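PDB 6L85: phosphate transporter from Thermotoga maritima MSB8, which imports phosphate across the cell membrane in a sodium-dependent manner and is a bacterial relative of the human SLC20 phosphate carriers. Local coordinates for residues Ile64-Val69 and Gly276-Thr281; Ser170-Ile175 and Val216-Val221; Ala182-Ile187 and Ala208-Thr213; Ala268-Ala273 and Glu283-Ala288. One frame throughout, in Å; residues are numbered along the deposited sequence.

Interaction 1: residues Ile64-Val69 and Gly276-Thr281; sequences IVKGIV and GVVPKT
The flat groups of this contact are two successive peptide carbonyls, and one lysine ammonium meets both. NZ of Lys66 approaches Pro279 O in the plane of that carbonyl, at a C=O...N angle of 151°, and hydrogen-bonds to it over 3.2 Å. It meets the next carbonyl differently: the bond from Lys66 NZ to Lys280 O is also 3.2 Å, but the nitrogen stands 38° out of the carbonyl plane. A lysine suits this place because its length spans the gap and its end carries several N-H groups. CG takes the crowded position between the backbone N and the carbonyl carbon, and the chain bends at chi3 (37°) to bring NZ to the loop. Beneath this polar grip lies a looser apolar contact. CG1 of Val278 lies 4.2 Å from CE of Lys66, so the methylene next to the charge is covered by a methyl, and the same CG1 faces CG1 of Val65 at 4.4 Å. Lys66 O accepts a hydrogen bond from Asn128. The contact thus ties the loop that links helix 260-275 to helix 286-302 onto helix 58-66 through Val65 and Lys66, while Ile68 and Val69 pack on helix 106-121.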
loop_
_atom_site.group_PDB
_atom_site.type_symbol
_atom_site.label_atom_id
_atom_site.label_comp_id
_atom_site.label_asym_id
_atom_site.label_seq_id
_atom_site.Cartn_x
_atom_site.Cartn_y
_atom_site.Cartn_z
ATOM N N ILE B 64 -18.679 3.286 -17.471
ATOM C CA ILE B 64 -20.053 3.013 -17.057
ATOM C C ILE B 64 -20.895 4.288 -17.134
ATOM O O ILE B 64 -22.077 4.247 -17.499
ATOM C CB ILE B 64 -20.089 2.385 -15.649
ATOM C CG1 ILE B 64 -19.382 1.026 -15.663
ATOM C CG2 ILE B 64 -21.529 2.243 -15.135
ATOM C CD1 ILE B 64 -19.967 0.007 -16.626
ATOM N N VAL B 65 -20.304 5.444 -16.806
ATOM C CA VAL B 65 -21.110 6.663 -16.802
ATOM C C VAL B 65 -21.501 7.074 -18.231
ATOM O O VAL B 65 -22.657 7.438 -18.482
ATOM C CB VAL B 65 -20.393 7.795 -16.041
ATOM C CG1 VAL B 65 -21.054 9.137 -16.331
ATOM C CG2 VAL B 65 -20.439 7.526 -14.524
ATOM N N LYS B 66 -20.580 7.002 -19.202
ATOM C CA LYS B 66 -20.994 7.462 -20.531
ATOM C C LYS B 66 -20.676 6.510 -21.687
ATOM O O LYS B 66 -20.653 6.950 -22.841
ATOM C CB LYS B 66 -20.398 8.839 -20.827
ATOM C CG LYS B 66 -18.891 8.911 -20.767
ATOM C CD LYS B 66 -18.426 10.300 -21.206
ATOM C CE LYS B 66 -19.387 11.384 -20.717
ATOM N NZ LYS B 66 -19.268 12.648 -21.503
ATOM N N GLY B 67 -20.503 5.216 -21.441
ATOM C CA GLY B 67 -20.143 4.314 -22.529
ATOM C C GLY B 67 -21.251 3.370 -22.951
ATOM O O GLY B 67 -21.126 2.669 -23.962
ATOM N N ILE B 68 -22.350 3.350 -22.196
ATOM C CA ILE B 68 -23.491 2.477 -22.476
ATOM C C ILE B 68 -24.697 3.282 -22.936
ATOM O O ILE B 68 -25.251 3.030 -24.007
ATOM C CB ILE B 68 -23.845 1.607 -21.250
ATOM C CG1 ILE B 68 -22.581 1.106 -20.564
ATOM C CG2 ILE B 68 -24.772 0.448 -21.659
ATOM C CD1 ILE B 68 -22.863 0.500 -19.210
ATOM N N VAL B 69 -25.153 4.214 -22.113
ATOM C CA VAL B 69 -26.241 5.109 -22.475
ATOM C C VAL B 69 -25.658 6.277 -23.251
ATOM O O VAL B 69 -24.553 6.746 -22.953
ATOM C CB VAL B 69 -26.994 5.579 -21.216
ATOM C CG1 VAL B 69 -28.128 6.523 -21.569
ATOM C CG2 VAL B 69 -27.532 4.384 -20.461
ATOM N N GLY B 276 -25.988 19.078 -13.146
ATOM C CA GLY B 276 -26.989 18.976 -14.199
ATOM C C GLY B 276 -26.517 18.205 -15.419
ATOM O O GLY B 276 -26.580 16.974 -15.445
ATOM N N VAL B 277 -26.051 18.905 -16.450
ATOM C CA VAL B 277 -25.560 18.221 -17.640
ATOM C C VAL B 277 -24.240 17.535 -17.318
ATOM O O VAL B 277 -23.346 18.133 -16.708
ATOM C CB VAL B 277 -25.405 19.208 -18.808
ATOM C CG1 VAL B 277 -25.313 18.459 -20.136
ATOM C CG2 VAL B 277 -26.566 20.177 -18.846
ATOM N N VAL B 278 -24.117 16.272 -17.717
ATOM C CA VAL B 278 -22.872 15.509 -17.593
ATOM C C VAL B 278 -21.816 16.167 -18.473
ATOM O O VAL B 278 -21.993 16.232 -19.694
ATOM C CB VAL B 278 -23.077 14.040 -17.989
ATOM C CG1 VAL B 278 -21.780 13.240 -17.832
ATOM C CG2 VAL B 278 -24.187 13.437 -17.166
ATOM N N PRO B 279 -20.713 16.652 -17.906
ATOM C CA PRO B 279 -19.743 17.432 -18.691
ATOM C C PRO B 279 -19.010 16.588 -19.722
ATOM O O PRO B 279 -19.143 15.366 -19.796
ATOM C CB PRO B 279 -18.768 17.962 -17.635
ATOM C CG PRO B 279 -18.927 17.030 -16.478
ATOM C CD PRO B 279 -20.371 16.621 -16.474
ATOM N N LYS B 280 -18.227 17.296 -20.542
ATOM C CA LYS B 280 -17.416 16.675 -21.583
ATOM C C LYS B 280 -16.537 15.590 -20.980
ATOM O O LYS B 280 -16.625 14.407 -21.335
ATOM C CB LYS B 280 -16.564 17.741 -22.275
ATOM C CG LYS B 280 -17.283 19.079 -22.516
ATOM C CD LYS B 280 -16.340 20.166 -23.085
ATOM C CE LYS B 280 -16.483 21.508 -22.350
ATOM N NZ LYS B 280 -15.151 22.132 -22.046
ATOM N N THR B 281 -15.688 15.986 -20.044
ATOM C CA THR B 281 -14.817 15.069 -19.332
ATOM C C THR B 281 -15.395 14.832 -17.936
ATOM O O THR B 281 -15.587 15.784 -17.163
ATOM C CB THR B 281 -13.399 15.641 -19.275
ATOM O OG1 THR B 281 -13.319 16.641 -18.254
ATOM C CG2 THR B 281 -13.050 16.300 -20.611
#

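Interaction 2: residues Ser170-Ile175 and Val216-Val221; sequences SSTVAI and VVHFAV
Helices 167-194 and 199-224 form an antiparallel helical hairpin, and this contact joins its two arms far from the turn; the local axes pass 8.7 Å apart at 150°. The tight part is centred on Thr172 and His218. Thr172 O cannot be used by the helical N-H four residues on, because that residue is Pro176, and the imidazole supplies a donor instead. With CG anti to its backbone N (chi1 169°), His218 reaches across, and ND1 gives Thr172 O a fairly straight hydrogen bond of 3.0 Å. The oxygen lies near the ring plane, but the nitrogen stands 46° out of the carbonyl plane. Thr172 CG2 presses close to the same ring, 3.3 Å from CE1 of His218. An alanine at His218 would remove both the donor and the ring, and would probably leave Thr172 O without a partner from the opposite arm. Val221 fills the narrow place beside it, its CG1 3.6 Å from CA of Thr172. Packing loosens toward Ile175, whose CG2 stands 4.2 Å from CG2 of Val221; helix 231-258 covers both residues there. Val173, exposed and pointing away, marks the solvent side; Phe219, also pointing away, instead meets Phe301 of the second subunit. One face of the Phe219 ring receives CD2 of His218, 3.7 Å above the plane and offset toward the rim.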
loop_
_atom_site.group_PDB
_atom_site.type_symbol
_atom_site.label_atom_id
_atom_site.label_comp_id
_atom_site.label_asym_id
_atom_site.label_seq_id
_atom_site.Cartn_x
_atom_site.Cartn_y
_atom_site.Cartn_z
ATOM N N SER B 170 15.547 -23.106 -8.737
ATOM C CA SER B 170 14.864 -22.383 -9.804
ATOM C C SER B 170 13.624 -21.654 -9.287
ATOM O O SER B 170 13.306 -20.552 -9.754
ATOM C CB SER B 170 14.475 -23.348 -10.927
ATOM O OG SER B 170 15.571 -23.594 -11.785
ATOM N N SER B 171 12.889 -22.277 -8.358
ATOM C CA SER B 171 11.686 -21.660 -7.819
ATOM C C SER B 171 12.056 -20.412 -7.035
ATOM O O SER B 171 11.354 -19.390 -7.097
ATOM C CB SER B 171 10.937 -22.662 -6.938
ATOM O OG SER B 171 11.634 -22.869 -5.720
ATOM N N THR B 172 13.199 -20.483 -6.350
ATOM C CA THR B 172 13.798 -19.352 -5.647
ATOM C C THR B 172 13.960 -18.115 -6.533
ATOM O O THR B 172 14.005 -16.986 -6.022
ATOM C CB THR B 172 15.137 -19.856 -5.094
ATOM O OG1 THR B 172 15.015 -20.107 -3.692
ATOM C CG2 THR B 172 16.288 -18.933 -5.401
ATOM N N VAL B 173 14.010 -18.298 -7.850
ATOM C CA VAL B 173 14.143 -17.197 -8.785
ATOM C C VAL B 173 12.840 -16.903 -9.519
ATOM O O VAL B 173 12.546 -15.732 -9.789
ATOM C CB VAL B 173 15.276 -17.487 -9.797
ATOM C CG1 VAL B 173 15.263 -16.482 -10.951
ATOM C CG2 VAL B 173 16.622 -17.510 -9.112
ATOM N N ALA B 174 12.052 -17.924 -9.842
ATOM C CA ALA B 174 10.912 -17.718 -10.730
ATOM C C ALA B 174 9.699 -17.167 -9.996
ATOM O O ALA B 174 8.916 -16.406 -10.578
ATOM C CB ALA B 174 10.532 -19.026 -11.426
ATOM N N ILE B 175 9.488 -17.578 -8.751
ATOM C CA ILE B 175 8.340 -17.069 -8.006
ATOM C C ILE B 175 8.570 -15.593 -7.676
ATOM O O ILE B 175 7.655 -14.771 -7.884
ATOM C CB ILE B 175 8.089 -17.935 -6.761
ATOM C CG1 ILE B 175 7.659 -19.332 -7.213
ATOM C CG2 ILE B 175 7.103 -17.262 -5.783
ATOM C CD1 ILE B 175 6.952 -20.122 -6.170
ATOM N N VAL B 216 13.070 -9.206 -1.455
ATOM C CA VAL B 216 12.412 -9.699 -0.245
ATOM C C VAL B 216 11.778 -11.066 -0.483
ATOM O O VAL B 216 11.902 -11.979 0.345
ATOM C CB VAL B 216 11.374 -8.671 0.246
ATOM C CG1 VAL B 216 10.394 -9.320 1.216
ATOM C CG2 VAL B 216 12.098 -7.476 0.911
ATOM N N VAL B 217 11.049 -11.215 -1.592
ATOM C CA VAL B 217 10.405 -12.489 -1.888
ATOM C C VAL B 217 11.451 -13.571 -2.136
ATOM O O VAL B 217 11.263 -14.723 -1.747
ATOM C CB VAL B 217 9.447 -12.357 -3.083
ATOM C CG1 VAL B 217 8.801 -13.716 -3.390
ATOM C CG2 VAL B 217 8.380 -11.303 -2.800
ATOM N N HIS B 218 12.566 -13.221 -2.780
ATOM C CA HIS B 218 13.631 -14.190 -2.979
ATOM C C HIS B 218 14.104 -14.751 -1.648
ATOM O O HIS B 218 14.221 -15.971 -1.491
ATOM C CB HIS B 218 14.791 -13.555 -3.748
ATOM C CG HIS B 218 16.028 -14.396 -3.758
ATOM N ND1 HIS B 218 16.192 -15.474 -4.605
ATOM C CD2 HIS B 218 17.148 -14.340 -2.998
ATOM C CE1 HIS B 218 17.368 -16.032 -4.378
ATOM N NE2 HIS B 218 17.967 -15.364 -3.406
ATOM N N PHE B 219 14.349 -13.886 -0.657
ATOM C CA PHE B 219 14.835 -14.458 0.604
ATOM C C PHE B 219 13.741 -15.204 1.367
ATOM O O PHE B 219 14.020 -16.239 2.003
ATOM C CB PHE B 219 15.508 -13.388 1.457
ATOM C CG PHE B 219 16.914 -13.115 1.004
ATOM C CD1 PHE B 219 17.966 -13.917 1.439
ATOM C CD2 PHE B 219 17.171 -12.118 0.076
ATOM C CE1 PHE B 219 19.252 -13.696 0.980
ATOM C CE2 PHE B 219 18.456 -11.888 -0.390
ATOM C CZ PHE B 219 19.499 -12.684 0.056
ATOM N N ALA B 220 12.488 -14.758 1.268
ATOM C CA ALA B 220 11.416 -15.540 1.882
ATOM C C ALA B 220 11.309 -16.936 1.248
ATOM O O ALA B 220 11.115 -17.935 1.955
ATOM C CB ALA B 220 10.094 -14.777 1.792
ATOM N N VAL B 221 11.482 -17.030 -0.077
ATOM C CA VAL B 221 11.379 -18.317 -0.767
ATOM C C VAL B 221 12.572 -19.207 -0.436
ATOM O O VAL B 221 12.421 -20.419 -0.252
ATOM C CB VAL B 221 11.255 -18.124 -2.292
ATOM C CG1 VAL B 221 11.358 -19.487 -2.999
ATOM C CG2 VAL B 221 9.962 -17.424 -2.667
#

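Interaction 3: residues Ala182-Ile187 and Ala208-Thr213; sequences AIFTMI and AFSLVT
Ala182-Ile187 and Ala208-Thr213 are facing turns of an antiparallel helical hairpin, with local axes 8.2 Å apart and inclined at 152°. Ala182 faces Tyr249 and Phe328 on other helices, so the contact opens at Ile183. Its CG2, anti to the backbone N, wedges between two residues of the other arm, 3.6 Å from CB of Phe209 and 3.6 Å from OG1 of Thr213. That hydroxyl can sit beside a methyl because it is satisfied within its own helix: Thr213 OG1 donates to Phe209 O over 2.6 Å, sharing that oxygen with the backbone N-H of Thr213. At Phe184 the helices come closest and a small residue fits opposite. Ser210 provides it, its OG only 3.0 Å from CB of Phe184, while the ring, with CG anti to the backbone N (chi1 168°), leads away. The serine hydroxyl has its polar partners in Gly206 O, on its own helix, and Ser180 O, across the hairpin. Thr185 points away from the other arm, and both it and Met186 pack on Tyr249 of helix 231-258 and Leu335 of helix 320-339. Ile187, one turn after Ile183, crosses Phe209 at about a right angle; a branched aliphatic chain suits an aromatic face because several of its carbons can spread over it. The ring also meets Phe50 of the second subunit edge-to-face, which puts the hairpin at the dimer interface. Ile187 CG1 lies 3.8 Å from CG of Phe209, and CD1 stands over the same face, 4.1 Å from the ring centroid and 14° off its normal, a CH-pi contact.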
loop_
_atom_site.group_PDB
_atom_site.type_symbol
_atom_site.label_atom_id
_atom_site.label_comp_id
_atom_site.label_asym_id
_atom_site.label_seq_id
_atom_site.Cartn_x
_atom_site.Cartn_y
_atom_site.Cartn_z
ATOM N N ALA B 182 4.034 -8.578 -11.029
ATOM C CA ALA B 182 2.724 -8.113 -10.584
ATOM C C ALA B 182 2.816 -6.712 -9.965
ATOM O O ALA B 182 2.028 -5.808 -10.297
ATOM C CB ALA B 182 2.150 -9.112 -9.576
ATOM N N ILE B 183 3.787 -6.525 -9.065
ATOM C CA ILE B 183 4.011 -5.229 -8.421
ATOM C C ILE B 183 4.378 -4.160 -9.449
ATOM O O ILE B 183 3.879 -3.023 -9.393
ATOM C CB ILE B 183 5.097 -5.395 -7.338
ATOM C CG1 ILE B 183 4.454 -5.878 -6.047
ATOM C CG2 ILE B 183 5.829 -4.108 -7.103
ATOM C CD1 ILE B 183 3.596 -4.790 -5.411
ATOM N N PHE B 184 5.262 -4.496 -10.402
ATOM C CA PHE B 184 5.602 -3.544 -11.457
ATOM C C PHE B 184 4.358 -3.095 -12.204
ATOM O O PHE B 184 4.198 -1.907 -12.509
ATOM C CB PHE B 184 6.597 -4.140 -12.461
ATOM C CG PHE B 184 6.749 -3.296 -13.710
ATOM C CD1 PHE B 184 7.676 -2.276 -13.757
ATOM C CD2 PHE B 184 5.939 -3.501 -14.817
ATOM C CE1 PHE B 184 7.813 -1.487 -14.882
ATOM C CE2 PHE B 184 6.061 -2.705 -15.936
ATOM C CZ PHE B 184 7.007 -1.698 -15.970
ATOM N N THR B 185 3.465 -4.033 -12.511
ATOM C CA THR B 185 2.255 -3.681 -13.252
ATOM C C THR B 185 1.357 -2.753 -12.438
ATOM O O THR B 185 0.914 -1.703 -12.929
ATOM C CB THR B 185 1.511 -4.963 -13.659
ATOM O OG1 THR B 185 2.406 -5.819 -14.380
ATOM C CG2 THR B 185 0.332 -4.643 -14.558
ATOM N N MET B 186 1.091 -3.119 -11.181
ATOM C CA MET B 186 0.225 -2.300 -10.333
ATOM C C MET B 186 0.783 -0.887 -10.169
ATOM O O MET B 186 0.066 0.099 -10.344
ATOM C CB MET B 186 0.041 -2.963 -8.967
ATOM C CG MET B 186 -0.676 -4.313 -9.006
ATOM S SD MET B 186 -1.005 -4.970 -7.340
ATOM C CE MET B 186 0.548 -5.736 -6.964
ATOM N N ILE B 187 2.077 -0.776 -9.866
ATOM C CA ILE B 187 2.673 0.515 -9.574
ATOM C C ILE B 187 2.754 1.369 -10.834
ATOM O O ILE B 187 2.352 2.540 -10.829
ATOM C CB ILE B 187 4.059 0.320 -8.924
ATOM C CG1 ILE B 187 3.927 -0.378 -7.566
ATOM C CG2 ILE B 187 4.810 1.658 -8.820
ATOM C CD1 ILE B 187 3.157 0.399 -6.561
ATOM N N ALA B 208 11.672 0.171 -9.540
ATOM C CA ALA B 208 12.261 0.167 -8.197
ATOM C C ALA B 208 11.439 -0.700 -7.240
ATOM O O ALA B 208 11.997 -1.475 -6.443
ATOM C CB ALA B 208 12.402 1.598 -7.672
ATOM N N PHE B 209 10.107 -0.584 -7.303
ATOM C CA PHE B 209 9.257 -1.450 -6.489
ATOM C C PHE B 209 9.492 -2.923 -6.815
ATOM O O PHE B 209 9.486 -3.779 -5.915
ATOM C CB PHE B 209 7.789 -1.085 -6.702
ATOM C CG PHE B 209 7.291 -0.012 -5.775
ATOM C CD1 PHE B 209 7.548 1.325 -6.034
ATOM C CD2 PHE B 209 6.579 -0.342 -4.642
ATOM C CE1 PHE B 209 7.094 2.317 -5.175
ATOM C CE2 PHE B 209 6.127 0.647 -3.780
ATOM C CZ PHE B 209 6.381 1.974 -4.051
ATOM N N SER B 210 9.711 -3.234 -8.106
ATOM C CA SER B 210 10.005 -4.609 -8.518
ATOM C C SER B 210 11.286 -5.112 -7.884
ATOM O O SER B 210 11.365 -6.263 -7.453
ATOM C CB SER B 210 10.151 -4.694 -10.039
ATOM O OG SER B 210 8.906 -4.492 -10.642
ATOM N N LEU B 211 12.329 -4.283 -7.908
ATOM C CA LEU B 211 13.626 -4.682 -7.372
ATOM C C LEU B 211 13.527 -5.020 -5.894
ATOM O O LEU B 211 14.013 -6.076 -5.448
ATOM C CB LEU B 211 14.646 -3.569 -7.612
ATOM C CG LEU B 211 14.905 -3.501 -9.114
ATOM C CD1 LEU B 211 15.774 -2.312 -9.487
ATOM C CD2 LEU B 211 15.554 -4.825 -9.537
ATOM N N VAL B 212 12.877 -4.138 -5.113
ATOM C CA VAL B 212 12.729 -4.405 -3.676
ATOM C C VAL B 212 11.905 -5.669 -3.447
ATOM O O VAL B 212 12.241 -6.517 -2.602
ATOM C CB VAL B 212 12.093 -3.200 -2.961
ATOM C CG1 VAL B 212 11.953 -3.505 -1.472
ATOM C CG2 VAL B 212 12.925 -1.943 -3.203
ATOM N N THR B 213 10.792 -5.791 -4.180
ATOM C CA THR B 213 9.925 -6.960 -4.072
ATOM C C THR B 213 10.689 -8.241 -4.381
ATOM O O THR B 213 10.598 -9.225 -3.640
ATOM C CB THR B 213 8.738 -6.783 -5.027
ATOM O OG1 THR B 213 8.037 -5.571 -4.693
ATOM C CG2 THR B 213 7.770 -7.986 -4.971
#

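Interaction 4: residues Ala268-Ala273 and Glu283-Ala288; sequences AVMIVA and EIPFLA. With LMT (dodecyl-beta-D-maltoside), chain O.
A helical turn, Ala268-Ala273, lies alongside the extended Glu283-Ile284 and the start of the next helix, with Pro285 at the N-cap and its CA 7.8 Å from CA of Met270. Met270 carries most of the contact. Its CG lies anti to the carbonyl carbon and the chain bends only at chi3 (63°), bringing the terminal methyl against the CB-CG edge of the proline ring: CE of Met270 is 3.6 Å from CB of Pro285. The two side chains slide past each other in opposite directions. The same CE reaches CB of Leu287 at 4.1 Å, while SD of Met270 lies 4.2 Å from CB of Ala288. A flexible, unbranched thioether suits this place because it can follow three differently shaped neighbours at once, and a rigid proline suits the N-cap because the residue there needs no N-H for the helix. One position further along, CD1 of Ile271 stops 4.1 Å from Glu283 O. Phe286 points away from Met270 and meets the detergent dodecyl maltoside, whose C1 lies in the ring plane at its edge, with CZ of Phe286 3.3 Å from C2 of the alkyl chain. An alanine at Phe286 would take away this ring and would probably lose both the contact with the first alkyl carbons and the packing on Glu201 of the second subunit. Leu287 likewise packs on Leu204 of that subunit. The contact is made almost wholly of van der Waals touches between apolar groups, with no hydrogen bond between the segments, so the fit rests on shape.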
loop_
_atom_site.group_PDB
_atom_site.type_symbol
_atom_site.label_atom_id
_atom_site.label_comp_id
_atom_site.label_asym_id
_atom_site.label_seq_id
_atom_site.Cartn_x
_atom_site.Cartn_y
_atom_site.Cartn_z
ATOM N N ALA B 268 -23.091 9.060 -11.656
ATOM C CA ALA B 268 -23.971 9.745 -12.594
ATOM C C ALA B 268 -25.054 10.505 -11.837
ATOM O O ALA B 268 -25.379 11.657 -12.177
ATOM C CB ALA B 268 -24.571 8.753 -13.596
ATOM N N VAL B 269 -25.598 9.887 -10.784
ATOM C CA VAL B 269 -26.604 10.588 -9.976
ATOM C C VAL B 269 -26.002 11.815 -9.285
ATOM O O VAL B 269 -26.605 12.900 -9.273
ATOM C CB VAL B 269 -27.241 9.632 -8.957
ATOM C CG1 VAL B 269 -28.190 10.389 -8.066
ATOM C CG2 VAL B 269 -27.963 8.480 -9.690
ATOM N N MET B 270 -24.808 11.661 -8.696
ATOM C CA MET B 270 -24.147 12.792 -8.048
ATOM C C MET B 270 -23.849 13.914 -9.043
ATOM O O MET B 270 -24.006 15.093 -8.723
ATOM C CB MET B 270 -22.855 12.334 -7.367
ATOM C CG MET B 270 -23.100 11.325 -6.229
ATOM S SD MET B 270 -21.557 10.725 -5.522
ATOM C CE MET B 270 -20.927 12.295 -4.896
ATOM N N ILE B 271 -23.379 13.563 -10.240
ATOM C CA ILE B 271 -23.025 14.573 -11.222
ATOM C C ILE B 271 -24.267 15.327 -11.661
ATOM O O ILE B 271 -24.231 16.553 -11.805
ATOM C CB ILE B 271 -22.283 13.942 -12.413
ATOM C CG1 ILE B 271 -20.881 13.496 -12.000
ATOM C CG2 ILE B 271 -22.135 14.938 -13.533
ATOM C CD1 ILE B 271 -20.249 12.511 -12.985
ATOM N N VAL B 272 -25.397 14.630 -11.840
ATOM C CA VAL B 272 -26.602 15.356 -12.241
ATOM C C VAL B 272 -27.090 16.259 -11.099
ATOM O O VAL B 272 -27.384 17.446 -11.315
ATOM C CB VAL B 272 -27.695 14.389 -12.749
ATOM C CG1 VAL B 272 -29.013 15.129 -13.010
ATOM C CG2 VAL B 272 -27.258 13.723 -14.059
ATOM N N ALA B 273 -27.138 15.737 -9.859
ATOM C CA ALA B 273 -27.563 16.565 -8.724
ATOM C C ALA B 273 -26.658 17.776 -8.520
ATOM O O ALA B 273 -27.126 18.841 -8.102
ATOM C CB ALA B 273 -27.598 15.746 -7.430
ATOM N N GLU B 283 -15.426 13.590 -14.119
ATOM C CA GLU B 283 -14.597 13.326 -12.948
ATOM C C GLU B 283 -15.428 12.525 -11.952
ATOM O O GLU B 283 -16.491 12.987 -11.514
ATOM C CB GLU B 283 -14.093 14.627 -12.324
ATOM C CG GLU B 283 -13.771 15.712 -13.339
ATOM C CD GLU B 283 -13.974 17.118 -12.782
ATOM O OE1 GLU B 283 -14.960 17.335 -12.031
ATOM O OE2 GLU B 283 -13.149 18.007 -13.101
ATOM N N ILE B 284 -14.967 11.321 -11.624
ATOM C CA ILE B 284 -15.704 10.462 -10.697
ATOM C C ILE B 284 -15.507 10.963 -9.270
ATOM O O ILE B 284 -14.367 10.986 -8.777
ATOM C CB ILE B 284 -15.275 8.992 -10.822
ATOM C CG1 ILE B 284 -15.505 8.490 -12.254
ATOM C CG2 ILE B 284 -16.056 8.130 -9.817
ATOM C CD1 ILE B 284 -16.981 8.321 -12.592
ATOM N N PRO B 285 -16.573 11.365 -8.575
ATOM C CA PRO B 285 -16.424 11.836 -7.186
ATOM C C PRO B 285 -15.910 10.721 -6.286
ATOM O O PRO B 285 -16.442 9.602 -6.276
ATOM C CB PRO B 285 -17.847 12.269 -6.797
ATOM C CG PRO B 285 -18.601 12.411 -8.107
ATOM C CD PRO B 285 -17.975 11.390 -9.028
ATOM N N PHE B 286 -14.855 11.036 -5.530
ATOM C CA PHE B 286 -14.218 10.023 -4.700
ATOM C C PHE B 286 -15.202 9.392 -3.733
ATOM O O PHE B 286 -15.061 8.218 -3.387
ATOM C CB PHE B 286 -13.025 10.624 -3.954
ATOM C CG PHE B 286 -11.711 10.160 -4.501
ATOM C CD1 PHE B 286 -11.415 8.803 -4.535
ATOM C CD2 PHE B 286 -10.801 11.053 -5.033
ATOM C CE1 PHE B 286 -10.220 8.342 -5.062
ATOM C CE2 PHE B 286 -9.604 10.602 -5.565
ATOM C CZ PHE B 286 -9.318 9.239 -5.579
ATOM N N LEU B 287 -16.204 10.147 -3.297
ATOM C CA LEU B 287 -17.253 9.574 -2.464
ATOM C C LEU B 287 -17.875 8.338 -3.116
ATOM O O LEU B 287 -18.106 7.328 -2.440
ATOM C CB LEU B 287 -18.311 10.644 -2.180
ATOM C CG LEU B 287 -19.145 10.544 -0.905
ATOM C CD1 LEU B 287 -18.321 9.910 0.210
ATOM C CD2 LEU B 287 -19.636 11.926 -0.479
ATOM N N ALA B 288 -18.150 8.399 -4.433
ATOM C CA ALA B 288 -18.693 7.240 -5.151
ATOM C C ALA B 288 -17.773 6.038 -5.047
ATOM O O ALA B 288 -18.224 4.909 -4.819
ATOM C CB ALA B 288 -18.936 7.575 -6.638
HETATM C "C1'" LMT O . -5.516 11.561 -7.996
HETATM C "C2'" LMT O . -6.840 12.013 -8.574
HETATM C "C3'" LMT O . -6.748 13.000 -9.730
HETATM C "C4'" LMT O . -5.539 13.902 -9.642
HETATM C "C5'" LMT O . -4.322 13.084 -9.220
HETATM C "C6'" LMT O . -3.066 13.927 -9.279
HETATM O "O1'" LMT O . -5.771 11.103 -6.660
HETATM O "O2'" LMT O . -7.552 10.889 -9.052
HETATM O "O3'" LMT O . -7.926 13.772 -9.696
HETATM O "O5'" LMT O . -4.549 12.579 -7.908
HETATM O "O6'" LMT O . -3.000 14.600 -10.536
HETATM C C1 LMT O . -6.136 9.716 -6.529
HETATM C C2 LMT O . -6.070 9.376 -5.020
HETATM C C3 LMT O . -5.268 8.062 -4.853
HETATM C C4 LMT O . -5.657 7.498 -3.480
HETATM C C5 LMT O . -4.624 6.419 -3.108
HETATM C C6 LMT O . -4.570 6.376 -1.573
HETATM C C7 LMT O . -4.035 4.985 -1.165
HETATM C C8 LMT O . -2.484 5.022 -1.208
HETATM C C9 LMT O . -1.972 3.559 -1.170
HETATM C C10 LMT O . -1.708 3.134 0.300
HETATM C C11 LMT O . -0.814 1.886 0.289
HETATM C C12 LMT O . -0.825 1.221 1.668
#

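Interactions 1 and 4 are neighbours, their centres 10 Å apart, and they touch: Pro279 CD lies 3.8 Å from Ile271 CG2, and Val65 CG2 4.0 Å from Ile284 CD1. Both fasten the connection between helices 260-275 and 286-302. Interactions 2 and 3, with centres 15 Å apart, are successive levels of one hairpin, interaction 3 nearer the turn. Interactions 1 and 2 have centres 46 Å apart, on opposite sides of the chain's centre. Interactions 2, 3 and 4 all reach the second subunit. None includes a sodium ligand, yet the side chain of Ile175 is about 12 Å from a sodium ion and that of Val65 about 14 Å from one. Helix 231-258, behind the hairpin, supplies Gln243, Ser247, Asn257 and Asp258 to sodium sites.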